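Local coordinates for Acarbose/maltose binding protein GacH (Streptomyces glaucescens, PDB 3K01) that binds acarbose as the solute receptor of an ABC transporter, and probably maltose as well, at residues A[327-332]-A[345-350]; A[323-328]-A[335-340]; A[42-47]-A[136-141]; A[277-282]-A[353-358]; A[49-54]-A[312-317]. All coordinates share one frame; numbering follows the deposited sequence.

Interaction 1 of 5, residues A[327-332]-A[345-350]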
# COMPACT_ATOMS: atom_id res chain seq x y z
N GLN A 327 5.86 -13.90 13.52
CA GLN A 327 4.85 -14.96 13.37
C GLN A 327 3.90 -14.68 12.21
O GLN A 327 3.50 -15.60 11.50
CB GLN A 327 4.06 -15.10 14.65
CG GLN A 327 4.85 -15.59 15.85
CD GLN A 327 4.01 -15.58 17.10
OE1 GLN A 327 3.70 -14.51 17.65
NE2 GLN A 327 3.63 -16.76 17.55
N THR A 328 3.54 -13.41 12.00
CA THR A 328 2.64 -13.04 10.93
C THR A 328 3.28 -13.38 9.58
O THR A 328 2.61 -13.94 8.71
CB THR A 328 2.32 -11.56 11.01
OG1 THR A 328 1.70 -11.27 12.29
CG2 THR A 328 1.38 -11.17 9.93
N THR A 329 4.55 -13.05 9.39
CA THR A 329 5.20 -13.42 8.13
C THR A 329 5.27 -14.94 7.97
O THR A 329 4.97 -15.46 6.88
CB THR A 329 6.59 -12.79 8.02
OG1 THR A 329 6.46 -11.36 8.12
CG2 THR A 329 7.27 -13.18 6.70
N GLU A 330 5.66 -15.65 9.02
CA GLU A 330 5.84 -17.09 8.91
C GLU A 330 4.54 -17.77 8.54
O GLU A 330 4.54 -18.73 7.77
CB GLU A 330 6.40 -17.66 10.22
CG GLU A 330 7.84 -17.25 10.48
CD GLU A 330 8.30 -17.56 11.90
OE1 GLU A 330 7.43 -17.70 12.78
OE2 GLU A 330 9.54 -17.60 12.12
N LYS A 331 3.43 -17.29 9.08
CA LYS A 331 2.13 -17.93 8.88
C LYS A 331 1.36 -17.40 7.68
O LYS A 331 0.62 -18.15 7.04
CB LYS A 331 1.27 -17.81 10.14
CG LYS A 331 1.88 -18.50 11.37
CD LYS A 331 1.14 -18.19 12.66
CE LYS A 331 1.80 -18.84 13.87
NZ LYS A 331 0.76 -19.20 14.88
N LEU A 332 1.52 -16.11 7.37
CA LEU A 332 0.67 -15.44 6.39
C LEU A 332 1.42 -14.76 5.26
O LEU A 332 0.80 -14.27 4.34
CB LEU A 332 -0.20 -14.38 7.09
CG LEU A 332 -1.10 -14.90 8.22
CD1 LEU A 332 -1.85 -13.72 8.83
CD2 LEU A 332 -2.07 -15.97 7.67
N PRO A 345 15.98 -15.48 10.00
CA PRO A 345 16.18 -16.32 8.82
C PRO A 345 14.90 -16.76 8.11
O PRO A 345 14.85 -16.76 6.88
CB PRO A 345 16.97 -17.51 9.37
CG PRO A 345 17.79 -16.86 10.46
CD PRO A 345 16.83 -15.90 11.13
N SER A 346 13.87 -17.12 8.87
CA SER A 346 12.61 -17.58 8.30
C SER A 346 11.82 -16.47 7.62
O SER A 346 10.89 -16.74 6.85
CB SER A 346 11.73 -18.22 9.37
OG SER A 346 11.56 -17.32 10.46
N VAL A 347 12.18 -15.22 7.93
CA VAL A 347 11.57 -14.05 7.30
C VAL A 347 12.34 -13.71 6.04
O VAL A 347 11.75 -13.54 4.97
CB VAL A 347 11.47 -12.88 8.27
CG1 VAL A 347 10.98 -11.62 7.55
CG2 VAL A 347 10.52 -13.26 9.43
N ALA A 348 13.66 -13.65 6.14
CA ALA A 348 14.51 -13.34 5.01
C ALA A 348 14.31 -14.30 3.85
O ALA A 348 14.47 -13.89 2.69
CB ALA A 348 15.95 -13.37 5.44
N ASP A 349 14.00 -15.56 4.13
CA ASP A 349 13.78 -16.52 3.05
C ASP A 349 12.32 -16.76 2.70
O ASP A 349 12.00 -17.66 1.93
CB ASP A 349 14.56 -17.83 3.27
CG ASP A 349 14.02 -18.64 4.41
OD1 ASP A 349 12.95 -18.33 4.96
OD2 ASP A 349 14.72 -19.63 4.78
N ASN A 350 11.42 -15.96 3.27
CA ASN A 350 10.01 -16.06 2.93
C ASN A 350 9.78 -15.66 1.47
O ASN A 350 10.34 -14.68 1.01
CB ASN A 350 9.19 -15.20 3.91
CG ASN A 350 7.73 -15.15 3.56
OD1 ASN A 350 7.32 -14.33 2.71
ND2 ASN A 350 6.94 -16.03 4.15
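Ser-346 and Glu-330 make the one polar bond here, where helix 322-332 meets the short helix 345-348 and the N-cap of the next helix. Ser-346 OG donates to Glu-330 OE2 over 2.6 Å, on the anti lone pair of that oxygen. The same OE2 also accepts from Gln-326 NE2, one turn earlier, so two donors grip this one oxygen at an otherwise exposed edge. Deeper in, the contact is made by van der Waals packing of the Thr-329 methyl. Thr-329 puts CG2 anti to its backbone N (its OG1, chi1 -58°, lies beside that N), and the methyl meets Val-347 CG1 at 4.1 Å and Asn-350 CG at 3.7 Å. Thr-329 OG1 is thereby turned off the interface and bonds to Leu-334 O. Asn-350 works as an N-cap: with CG anti to its backbone N (chi1 175°), OD1 accepts from Val-353 N in the first turn of helix 351-360. Its other end is held by Ser-333 OG, which accepts from ND2. The approach of ND2 to Thr-329 O, 3.4 Å, has too poor an angle to count as a bond, and the amide carbon rests on the Thr-329 methyl instead.

Interaction 2 of 5, residues A[323-328]-A[335-340]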
# COMPACT_ATOMS: atom_id res chain seq x y z
N LYS A 323 8.10 -10.01 17.77
CA LYS A 323 7.68 -11.39 17.85
C LYS A 323 6.40 -11.65 17.05
O LYS A 323 6.33 -12.62 16.27
CB LYS A 323 7.52 -11.81 19.31
CG LYS A 323 7.16 -13.27 19.49
CD LYS A 323 6.91 -13.58 20.98
CE LYS A 323 6.45 -15.01 21.18
NZ LYS A 323 6.27 -15.30 22.64
N VAL A 324 5.40 -10.80 17.23
CA VAL A 324 4.15 -10.96 16.49
C VAL A 324 4.32 -10.71 14.97
O VAL A 324 3.76 -11.46 14.18
CB VAL A 324 3.02 -10.12 17.09
CG1 VAL A 324 1.76 -10.16 16.22
CG2 VAL A 324 2.68 -10.65 18.51
N GLN A 325 5.12 -9.73 14.59
CA GLN A 325 5.38 -9.47 13.17
C GLN A 325 6.06 -10.66 12.52
O GLN A 325 5.71 -11.03 11.38
CB GLN A 325 6.21 -8.20 13.00
CG GLN A 325 5.43 -6.94 13.42
CD GLN A 325 5.89 -5.68 12.74
OE1 GLN A 325 5.49 -4.57 13.13
NE2 GLN A 325 6.69 -5.80 11.72
N GLN A 326 6.99 -11.29 13.24
CA GLN A 326 7.65 -12.49 12.72
C GLN A 326 6.68 -13.62 12.52
O GLN A 326 6.66 -14.25 11.48
CB GLN A 326 8.76 -12.92 13.66
CG GLN A 326 9.43 -14.22 13.22
CD GLN A 326 10.46 -14.68 14.22
OE1 GLN A 326 11.05 -13.87 14.95
NE2 GLN A 326 10.69 -15.98 14.26
N GLN A 327 5.86 -13.90 13.52
CA GLN A 327 4.85 -14.96 13.37
C GLN A 327 3.90 -14.68 12.21
O GLN A 327 3.50 -15.60 11.50
CB GLN A 327 4.06 -15.10 14.65
CG GLN A 327 4.85 -15.59 15.85
CD GLN A 327 4.01 -15.58 17.10
OE1 GLN A 327 3.70 -14.51 17.65
NE2 GLN A 327 3.63 -16.76 17.55
N THR A 328 3.54 -13.41 12.00
CA THR A 328 2.64 -13.04 10.93
C THR A 328 3.28 -13.38 9.58
O THR A 328 2.61 -13.94 8.71
CB THR A 328 2.32 -11.56 11.01
OG1 THR A 328 1.70 -11.27 12.29
CG2 THR A 328 1.38 -11.17 9.93
N LEU A 335 4.13 -8.59 4.98
CA LEU A 335 5.45 -8.00 5.09
C LEU A 335 5.57 -7.15 6.36
O LEU A 335 4.74 -6.28 6.59
CB LEU A 335 5.77 -7.13 3.85
CG LEU A 335 5.62 -7.88 2.52
CD1 LEU A 335 5.67 -6.90 1.36
CD2 LEU A 335 6.72 -8.95 2.37
N PRO A 336 6.61 -7.40 7.17
CA PRO A 336 6.72 -6.65 8.42
C PRO A 336 7.13 -5.20 8.25
O PRO A 336 7.70 -4.81 7.22
CB PRO A 336 7.80 -7.39 9.21
CG PRO A 336 8.47 -8.32 8.24
CD PRO A 336 7.69 -8.40 6.98
N THR A 337 6.88 -4.41 9.28
CA THR A 337 7.38 -3.05 9.26
C THR A 337 8.66 -2.89 10.06
O THR A 337 9.37 -1.90 9.90
CB THR A 337 6.37 -2.07 9.82
OG1 THR A 337 6.13 -2.37 11.21
CG2 THR A 337 5.08 -2.16 9.05
N ARG A 338 9.00 -3.86 10.89
CA ARG A 338 10.21 -3.75 11.74
C ARG A 338 11.45 -4.22 11.01
O ARG A 338 11.48 -5.31 10.54
CB ARG A 338 10.01 -4.58 13.00
CG ARG A 338 9.11 -3.88 14.02
CD ARG A 338 8.94 -4.72 15.28
NE ARG A 338 8.18 -4.00 16.29
CZ ARG A 338 8.74 -3.14 17.09
NH1 ARG A 338 10.02 -3.10 17.26
NH2 ARG A 338 7.99 -2.34 17.77
N THR A 339 12.46 -3.38 10.93
CA THR A 339 13.66 -3.74 10.19
C THR A 339 14.32 -4.99 10.76
O THR A 339 14.84 -5.82 10.02
CB THR A 339 14.64 -2.56 10.09
OG1 THR A 339 15.10 -2.22 11.40
CG2 THR A 339 13.98 -1.35 9.48
N SER A 340 14.26 -5.14 12.08
CA SER A 340 14.87 -6.29 12.75
C SER A 340 14.27 -7.60 12.29
O SER A 340 14.97 -8.63 12.22
CB SER A 340 14.75 -6.18 14.27
OG SER A 340 13.39 -6.27 14.72
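The loop that leaves helix 322-332 doubles back along that helix, and Gln-325 is the residue that receives it, spanning Pro-336, Thr-337 and Arg-338. The backbones are close, with CA of Gln-325 and CA of Pro-336 5.7 Å apart. From the helix, CG of Gln-325 leaves anti to the carbonyl carbon (chi1 -67°) and the extended chain drives the amide straight at the loop. Its CB touches Pro-336 CB at 4.2 Å, while its amide carbon CD lies 3.8 Å from Thr-337 N and 3.7 Å from Thr-337 OG1. The amide is packed against loop backbone and hydroxyl in a buried place. The chains of Thr-337 and Arg-338 both run across Gln-325 at about a right angle, and the guanidinium plane is turned 68° from the amide. Both loop residues are fixed from outside: Thr-337 OG1 by a hydrogen bond with His-119 ND1, Arg-338 by NE to Ser-320 O and by a salt bridge to Asp-118. That second shell keeps the arginine stem in place, where Arg-338 CD comes to 4.1 Å from CD of Gln-325.

Interaction 3 of 5, residues A[42-47]-A[136-141]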
# COMPACT_ATOMS: atom_id res chain seq x y z
N ALA A 42 -8.01 -16.59 11.04
CA ALA A 42 -7.78 -17.57 12.12
C ALA A 42 -6.44 -17.30 12.81
O ALA A 42 -6.34 -17.34 14.03
CB ALA A 42 -7.83 -19.02 11.59
N THR A 43 -5.42 -17.01 12.01
CA THR A 43 -4.10 -16.71 12.56
C THR A 43 -4.13 -15.42 13.37
O THR A 43 -3.58 -15.37 14.49
CB THR A 43 -3.05 -16.59 11.44
OG1 THR A 43 -2.92 -17.86 10.80
CG2 THR A 43 -1.69 -16.16 11.97
N TYR A 44 -4.76 -14.39 12.82
CA TYR A 44 -4.79 -13.12 13.55
C TYR A 44 -5.60 -13.22 14.85
O TYR A 44 -5.22 -12.59 15.85
CB TYR A 44 -5.27 -11.97 12.68
CG TYR A 44 -4.15 -11.17 12.02
CD1 TYR A 44 -3.15 -10.58 12.78
CD2 TYR A 44 -4.10 -11.00 10.64
CE1 TYR A 44 -2.13 -9.82 12.18
CE2 TYR A 44 -3.10 -10.23 10.04
CZ TYR A 44 -2.13 -9.65 10.82
OH TYR A 44 -1.15 -8.86 10.24
N GLN A 45 -6.70 -13.99 14.86
CA GLN A 45 -7.45 -14.21 16.08
C GLN A 45 -6.58 -14.90 17.12
O GLN A 45 -6.59 -14.52 18.30
CB GLN A 45 -8.73 -15.01 15.83
CG GLN A 45 -9.50 -15.25 17.13
CD GLN A 45 -10.91 -15.77 16.96
OE1 GLN A 45 -11.61 -15.93 17.96
NE2 GLN A 45 -11.33 -16.02 15.73
N ALA A 46 -5.83 -15.92 16.71
CA ALA A 46 -4.95 -16.62 17.65
C ALA A 46 -3.87 -15.69 18.18
O ALA A 46 -3.54 -15.72 19.38
CB ALA A 46 -4.35 -17.86 17.01
N LEU A 47 -3.28 -14.86 17.30
CA LEU A 47 -2.27 -13.91 17.75
C LEU A 47 -2.88 -12.91 18.74
O LEU A 47 -2.30 -12.67 19.80
CB LEU A 47 -1.66 -13.16 16.55
CG LEU A 47 -0.77 -13.99 15.64
CD1 LEU A 47 -0.41 -13.23 14.37
CD2 LEU A 47 0.49 -14.37 16.40
N VAL A 136 0.35 2.47 15.68
CA VAL A 136 1.63 1.75 15.59
C VAL A 136 1.60 0.90 14.29
O VAL A 136 0.55 0.40 13.90
CB VAL A 136 1.93 0.85 16.81
CG1 VAL A 136 2.14 1.73 18.05
CG2 VAL A 136 0.81 -0.16 17.06
N PRO A 137 2.75 0.74 13.64
CA PRO A 137 2.75 0.00 12.36
C PRO A 137 2.59 -1.49 12.53
O PRO A 137 3.04 -2.08 13.52
CB PRO A 137 4.14 0.31 11.78
CG PRO A 137 4.62 1.53 12.54
CD PRO A 137 4.08 1.28 13.93
N GLN A 138 1.98 -2.11 11.53
CA GLN A 138 1.76 -3.56 11.56
C GLN A 138 2.35 -4.24 10.31
O GLN A 138 3.31 -5.01 10.43
CB GLN A 138 0.29 -3.89 11.72
CG GLN A 138 0.03 -5.36 11.95
CD GLN A 138 -1.40 -5.71 11.76
OE1 GLN A 138 -1.99 -5.35 10.74
NE2 GLN A 138 -2.02 -6.39 12.75
N VAL A 139 1.82 -3.94 9.12
CA VAL A 139 2.37 -4.52 7.89
C VAL A 139 2.44 -3.45 6.81
O VAL A 139 1.73 -2.43 6.86
CB VAL A 139 1.52 -5.72 7.36
CG1 VAL A 139 1.54 -6.91 8.33
CG2 VAL A 139 0.12 -5.30 7.10
N ILE A 140 3.32 -3.67 5.84
CA ILE A 140 3.49 -2.74 4.70
C ILE A 140 3.34 -3.48 3.39
O ILE A 140 3.61 -4.68 3.32
CB ILE A 140 4.90 -2.05 4.78
CG1 ILE A 140 5.11 -0.97 3.69
CG2 ILE A 140 6.04 -3.08 4.77
CD1 ILE A 140 6.17 0.06 4.07
N ASP A 141 2.89 -2.77 2.36
CA ASP A 141 3.02 -3.33 1.02
C ASP A 141 3.18 -2.18 0.03
O ASP A 141 3.24 -0.99 0.40
CB ASP A 141 1.85 -4.27 0.69
CG ASP A 141 0.51 -3.59 0.76
OD1 ASP A 141 0.42 -2.38 0.45
OD2 ASP A 141 -0.48 -4.26 1.12
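Tyr-44 and Gln-138 reach toward each other from opposite directions, the phenol from helix 41-49 and the amide from strand 132-148; their planes are only 27° apart, though the amide meets the ring obliquely. Gln-138 NE2 lies 3.5 Å from Tyr-44 CE1, and the amide carbon CD of Gln-138 lies 3.5 Å from Tyr-44 OH. No hydrogen bond joins the two; amide and phenol meet by van der Waals contact. Gln-138 gets that far because CG stands anti to its backbone N (chi1 -172°) and the chain continues extended, and its OE1 accepts from Arg-89 NE, which settles how the amide is turned. Gln-138 belongs to a classic beta bulge, since both it and Val-139 face Trp-298 on the antiparallel strand 293-302. The bulge makes two successive side chains point toward the helix. In this solute-binding protein the strand also pairs with 254-259 and 279-283, consistent with a long strand crossing between the lobes. The second of the two, Val-139, brings CG1 to 3.8 Å from Tyr-44 OH. Thr-328 and Met-319 touch the tyrosine from the neighbouring helices 322-332 and 309-320.

Interaction 4 of 5, residues A[277-282]-A[353-358]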
# COMPACT_ATOMS: atom_id res chain seq x y z
N GLY A 277 9.01 -20.47 -10.51
CA GLY A 277 10.33 -19.96 -10.83
C GLY A 277 10.38 -19.15 -12.12
O GLY A 277 11.42 -18.59 -12.45
N ASN A 278 9.27 -19.07 -12.85
CA ASN A 278 9.18 -18.18 -14.00
C ASN A 278 8.76 -16.76 -13.65
O ASN A 278 8.74 -15.90 -14.52
CB ASN A 278 8.25 -18.75 -15.06
CG ASN A 278 8.45 -18.05 -16.39
OD1 ASN A 278 9.58 -17.79 -16.79
ND2 ASN A 278 7.36 -17.74 -17.08
N LEU A 279 8.39 -16.51 -12.40
CA LEU A 279 7.97 -15.18 -11.97
C LEU A 279 9.11 -14.44 -11.32
O LEU A 279 9.73 -14.93 -10.39
CB LEU A 279 6.81 -15.28 -10.99
CG LEU A 279 6.33 -13.92 -10.45
CD1 LEU A 279 5.83 -12.99 -11.56
CD2 LEU A 279 5.27 -14.14 -9.40
N GLY A 280 9.37 -13.23 -11.82
CA GLY A 280 10.27 -12.32 -11.14
C GLY A 280 9.51 -11.10 -10.68
O GLY A 280 8.49 -10.71 -11.28
N VAL A 281 10.02 -10.48 -9.62
CA VAL A 281 9.46 -9.23 -9.11
C VAL A 281 10.61 -8.28 -8.83
O VAL A 281 11.61 -8.68 -8.21
CB VAL A 281 8.62 -9.46 -7.83
CG1 VAL A 281 8.05 -8.16 -7.33
CG2 VAL A 281 7.46 -10.43 -8.12
N ALA A 282 10.47 -7.04 -9.30
CA ALA A 282 11.49 -6.01 -9.15
C ALA A 282 10.80 -4.71 -8.69
O ALA A 282 9.59 -4.60 -8.74
CB ALA A 282 12.20 -5.78 -10.47
N VAL A 353 8.71 -11.97 1.03
CA VAL A 353 9.78 -11.07 1.41
C VAL A 353 10.83 -11.03 0.30
O VAL A 353 11.32 -9.98 -0.09
CB VAL A 353 10.39 -11.52 2.74
CG1 VAL A 353 11.65 -10.76 3.02
CG2 VAL A 353 9.38 -11.32 3.86
N LYS A 354 11.14 -12.21 -0.24
CA LYS A 354 12.12 -12.27 -1.33
C LYS A 354 11.63 -11.51 -2.56
O LYS A 354 12.40 -10.80 -3.21
CB LYS A 354 12.43 -13.72 -1.70
CG LYS A 354 13.21 -14.42 -0.62
CD LYS A 354 13.54 -15.89 -0.98
CE LYS A 354 12.29 -16.75 -1.18
NZ LYS A 354 12.71 -18.18 -1.49
N PHE A 355 10.35 -11.67 -2.89
CA PHE A 355 9.79 -10.95 -4.04
C PHE A 355 9.74 -9.45 -3.83
O PHE A 355 10.03 -8.71 -4.77
CB PHE A 355 8.38 -11.40 -4.36
CG PHE A 355 8.26 -12.70 -5.14
CD1 PHE A 355 9.05 -12.94 -6.26
CD2 PHE A 355 7.27 -13.62 -4.80
CE1 PHE A 355 8.88 -14.11 -7.01
CE2 PHE A 355 7.12 -14.82 -5.55
CZ PHE A 355 7.91 -15.02 -6.65
N PHE A 356 9.35 -9.00 -2.62
CA PHE A 356 8.93 -7.60 -2.42
C PHE A 356 9.79 -6.67 -1.64
O PHE A 356 9.56 -5.47 -1.67
CB PHE A 356 7.51 -7.52 -1.85
CG PHE A 356 6.46 -7.76 -2.88
CD1 PHE A 356 5.94 -6.73 -3.65
CD2 PHE A 356 6.07 -9.06 -3.15
CE1 PHE A 356 5.00 -7.02 -4.66
CE2 PHE A 356 5.14 -9.32 -4.13
CZ PHE A 356 4.62 -8.30 -4.88
N LYS A 357 10.77 -7.17 -0.89
CA LYS A 357 11.51 -6.23 -0.08
C LYS A 357 12.22 -5.13 -0.89
O LYS A 357 12.15 -3.96 -0.50
CB LYS A 357 12.42 -6.92 0.93
CG LYS A 357 13.07 -5.95 1.95
CD LYS A 357 12.07 -4.96 2.59
CE LYS A 357 12.58 -4.33 3.88
NZ LYS A 357 13.86 -3.66 3.76
N PRO A 358 12.88 -5.46 -2.02
CA PRO A 358 13.45 -4.35 -2.78
C PRO A 358 12.41 -3.32 -3.24
O PRO A 358 12.67 -2.12 -3.22
CB PRO A 358 14.13 -5.06 -3.97
CG PRO A 358 14.48 -6.43 -3.40
CD PRO A 358 13.27 -6.78 -2.57
O HOH W 1 12.85 -10.13 -5.97
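Val-281 O and Lys-354 O share one water, which lies 2.9 Å from each and is placed to donate to both, a bridge between strand 279-283 and helix 351-360. This water has more acceptors within reach than protons to give, so not all of them can be served at the same moment. Beside this bridge the contact is apolar. Val-281 points at the helix, and its two methyls divide between the carbonyl and the ring of Phe-355: CG1, anti to the backbone N (chi1 180°), comes to 3.3 Å from Phe-355 O, while CG2 presses on the ring of the same residue, 3.5 Å from Phe-355 CD1, its approach oblique to the ring. The chains of Val-281 and Phe-355 cross at about a right angle. Strand 279-283 belongs to the mixed sheet, where it runs antiparallel to 132-148; the helix lies against it with the axes of 279-282 and 353-358 7.0 Å apart and their directions 28° from parallel, a helix-on-sheet layer with Ile-264 of helix 264-268 also touching Leu-279, Phe-355 and Phe-356. Two residues earlier on the strand, Leu-279 meets the rim of the Phe-355 ring, its O near the ring plane and its CD2 3.9 Å from Phe-355 CZ. The same CG1 of Val-281 also faces the Phe-356 ring, 4.3 Å from its centroid and 13° off the normal, a CH-pi contact over one face, offset toward the rim. Ala-144 of strand 132-148 touches both Val-281 and Phe-356.

Interaction 5 of 5, residues A[49-54]-A[312-317]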
# COMPACT_ATOMS: atom_id res chain seq x y z
N GLU A 49 -5.52 -13.25 20.67
CA GLU A 49 -5.88 -13.91 21.91
C GLU A 49 -4.63 -14.31 22.70
O GLU A 49 -4.69 -14.45 23.93
CB GLU A 49 -6.85 -15.07 21.65
CG GLU A 49 -8.24 -14.57 21.22
CD GLU A 49 -9.20 -15.65 20.76
OE1 GLU A 49 -8.78 -16.82 20.61
OE2 GLU A 49 -10.38 -15.31 20.49
N GLY A 50 -3.49 -14.47 22.02
CA GLY A 50 -2.23 -14.73 22.68
C GLY A 50 -1.82 -13.64 23.66
O GLY A 50 -0.99 -13.88 24.54
N PHE A 51 -2.38 -12.44 23.52
CA PHE A 51 -2.11 -11.36 24.49
C PHE A 51 -2.46 -11.83 25.90
O PHE A 51 -1.83 -11.42 26.89
CB PHE A 51 -2.95 -10.13 24.10
CG PHE A 51 -2.72 -8.92 24.96
CD1 PHE A 51 -1.52 -8.21 24.90
CD2 PHE A 51 -3.73 -8.45 25.79
CE1 PHE A 51 -1.33 -7.06 25.66
CE2 PHE A 51 -3.55 -7.29 26.57
CZ PHE A 51 -2.33 -6.59 26.49
N GLU A 52 -3.45 -12.71 25.99
CA GLU A 52 -3.94 -13.17 27.29
C GLU A 52 -2.96 -14.08 28.02
O GLU A 52 -3.08 -14.24 29.23
CB GLU A 52 -5.27 -13.89 27.12
CG GLU A 52 -6.36 -13.02 26.54
CD GLU A 52 -7.62 -13.78 26.24
OE1 GLU A 52 -7.55 -15.03 26.10
OE2 GLU A 52 -8.70 -13.15 26.14
N LYS A 53 -2.00 -14.67 27.30
CA LYS A 53 -0.96 -15.48 27.93
C LYS A 53 -0.16 -14.66 28.93
O LYS A 53 0.01 -15.08 30.08
CB LYS A 53 -0.03 -16.10 26.89
CG LYS A 53 -0.72 -17.16 26.04
CD LYS A 53 0.06 -17.52 24.77
CE LYS A 53 -0.68 -18.59 23.95
NZ LYS A 53 -1.97 -18.09 23.36
N GLU A 54 0.31 -13.49 28.52
CA GLU A 54 1.07 -12.64 29.43
C GLU A 54 0.18 -11.69 30.23
O GLU A 54 0.68 -11.04 31.14
CB GLU A 54 2.17 -11.88 28.70
CG GLU A 54 1.65 -11.04 27.57
CD GLU A 54 1.97 -11.61 26.21
OE1 GLU A 54 1.33 -12.61 25.80
OE2 GLU A 54 2.88 -11.04 25.56
N SER A 312 -5.30 -1.26 26.12
CA SER A 312 -5.22 -1.07 24.67
C SER A 312 -3.83 -0.63 24.24
O SER A 312 -3.33 -1.11 23.22
CB SER A 312 -6.27 -0.07 24.18
OG SER A 312 -7.58 -0.51 24.47
N TYR A 313 -3.17 0.24 25.00
CA TYR A 313 -1.80 0.61 24.68
C TYR A 313 -0.92 -0.64 24.66
O TYR A 313 -0.11 -0.84 23.75
CB TYR A 313 -1.23 1.55 25.74
CG TYR A 313 -1.90 2.90 25.88
CD1 TYR A 313 -2.54 3.53 24.81
CD2 TYR A 313 -1.90 3.55 27.12
CE1 TYR A 313 -3.15 4.78 24.97
CE2 TYR A 313 -2.50 4.79 27.28
CZ TYR A 313 -3.13 5.40 26.22
OH TYR A 313 -3.73 6.62 26.39
N ALA A 314 -1.07 -1.49 25.68
CA ALA A 314 -0.27 -2.69 25.77
C ALA A 314 -0.62 -3.68 24.64
O ALA A 314 0.27 -4.35 24.09
CB ALA A 314 -0.46 -3.35 27.13
N PHE A 315 -1.89 -3.74 24.27
CA PHE A 315 -2.29 -4.64 23.19
C PHE A 315 -1.68 -4.23 21.84
O PHE A 315 -1.16 -5.08 21.10
CB PHE A 315 -3.81 -4.69 23.09
CG PHE A 315 -4.31 -5.63 22.02
CD1 PHE A 315 -4.39 -6.99 22.27
CD2 PHE A 315 -4.68 -5.15 20.78
CE1 PHE A 315 -4.85 -7.87 21.29
CE2 PHE A 315 -5.15 -6.02 19.79
CZ PHE A 315 -5.23 -7.38 20.04
N VAL A 316 -1.72 -2.94 21.51
CA VAL A 316 -1.13 -2.53 20.23
C VAL A 316 0.38 -2.67 20.25
O VAL A 316 0.96 -3.02 19.23
CB VAL A 316 -1.59 -1.13 19.75
CG1 VAL A 316 -3.10 -1.07 19.66
CG2 VAL A 316 -1.02 0.01 20.59
N LYS A 317 1.01 -2.46 21.40
CA LYS A 317 2.43 -2.73 21.50
C LYS A 317 2.72 -4.21 21.23
O LYS A 317 3.65 -4.53 20.47
CB LYS A 317 2.98 -2.31 22.88
CG LYS A 317 4.39 -2.75 23.16
CD LYS A 317 4.76 -2.35 24.58
CE LYS A 317 6.15 -2.81 24.90
NZ LYS A 317 6.54 -2.47 26.30
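The ring of Phe-51 receives Phe-315 on one face and Ala-314 at its edge, placing the short helical turn 51-54 against helix 309-320 in an alpha/beta lobe of the solute-binding fold. The two aromatic rings form a T-shaped pair: planes 81° apart, centroids 5.3 Å apart, the edge of Phe-315 directed at the face of Phe-51. Phe-315 CD1 does the touching, 3.7 Å from Phe-51 CG and offset toward the rim. On that same face Phe-315 CA makes a CH-pi contact, 4.0 Å from the Phe-51 centroid and 28° off the normal, so side chain and backbone of one residue share the ring. Phe-51 reaches them because its CG is anti to the backbone N (chi1 -177°), which swings the ring out from the turn and across toward the helix. Beneath the pair lies the parallel part of the mixed sheet. Strand 58-64, reached from 28-34 by a beta-alpha-beta crossover through helix 41-49, gives Val-60, which touches both phenylalanines, and Phe-32 of strand 28-34 meets the ring of Phe-315. The contact is thus an aromatic packing layer between two helical elements above the strands, with no polar bond between them. At the in-plane edge of Phe-51, the Ala-314 methyl CB lies 3.8 Å from CZ; Ala-314 O comes obliquely, 3.5 Å from Phe-51 CE1.

How the interactions relate
Interactions 2, 3 and 5 are buried, whereas interactions 1 and 4 keep a more exposed edge, where a Ser-Glu bond (1) or a bridging water (4) joins the segments. Helix 322-332 serves interactions 1 and 2, facing the following helix in one and its own returning loop in the other; helix 41-49 of interaction 3 packs on it through Tyr-44 and Leu-47. Leu-335 O of interaction 2 probably accepts from Ile-140 N of interaction 3, linking loop to sheet. The N-cap residue of interaction 1 stands just before the helix used by interaction 4. Side-chain amides pack in 1, 2 and 3, in 3 against a tyrosine ring, whereas phenylalanine rings carry 4 and 5, although those two lie about 33 Å apart, centre to centre.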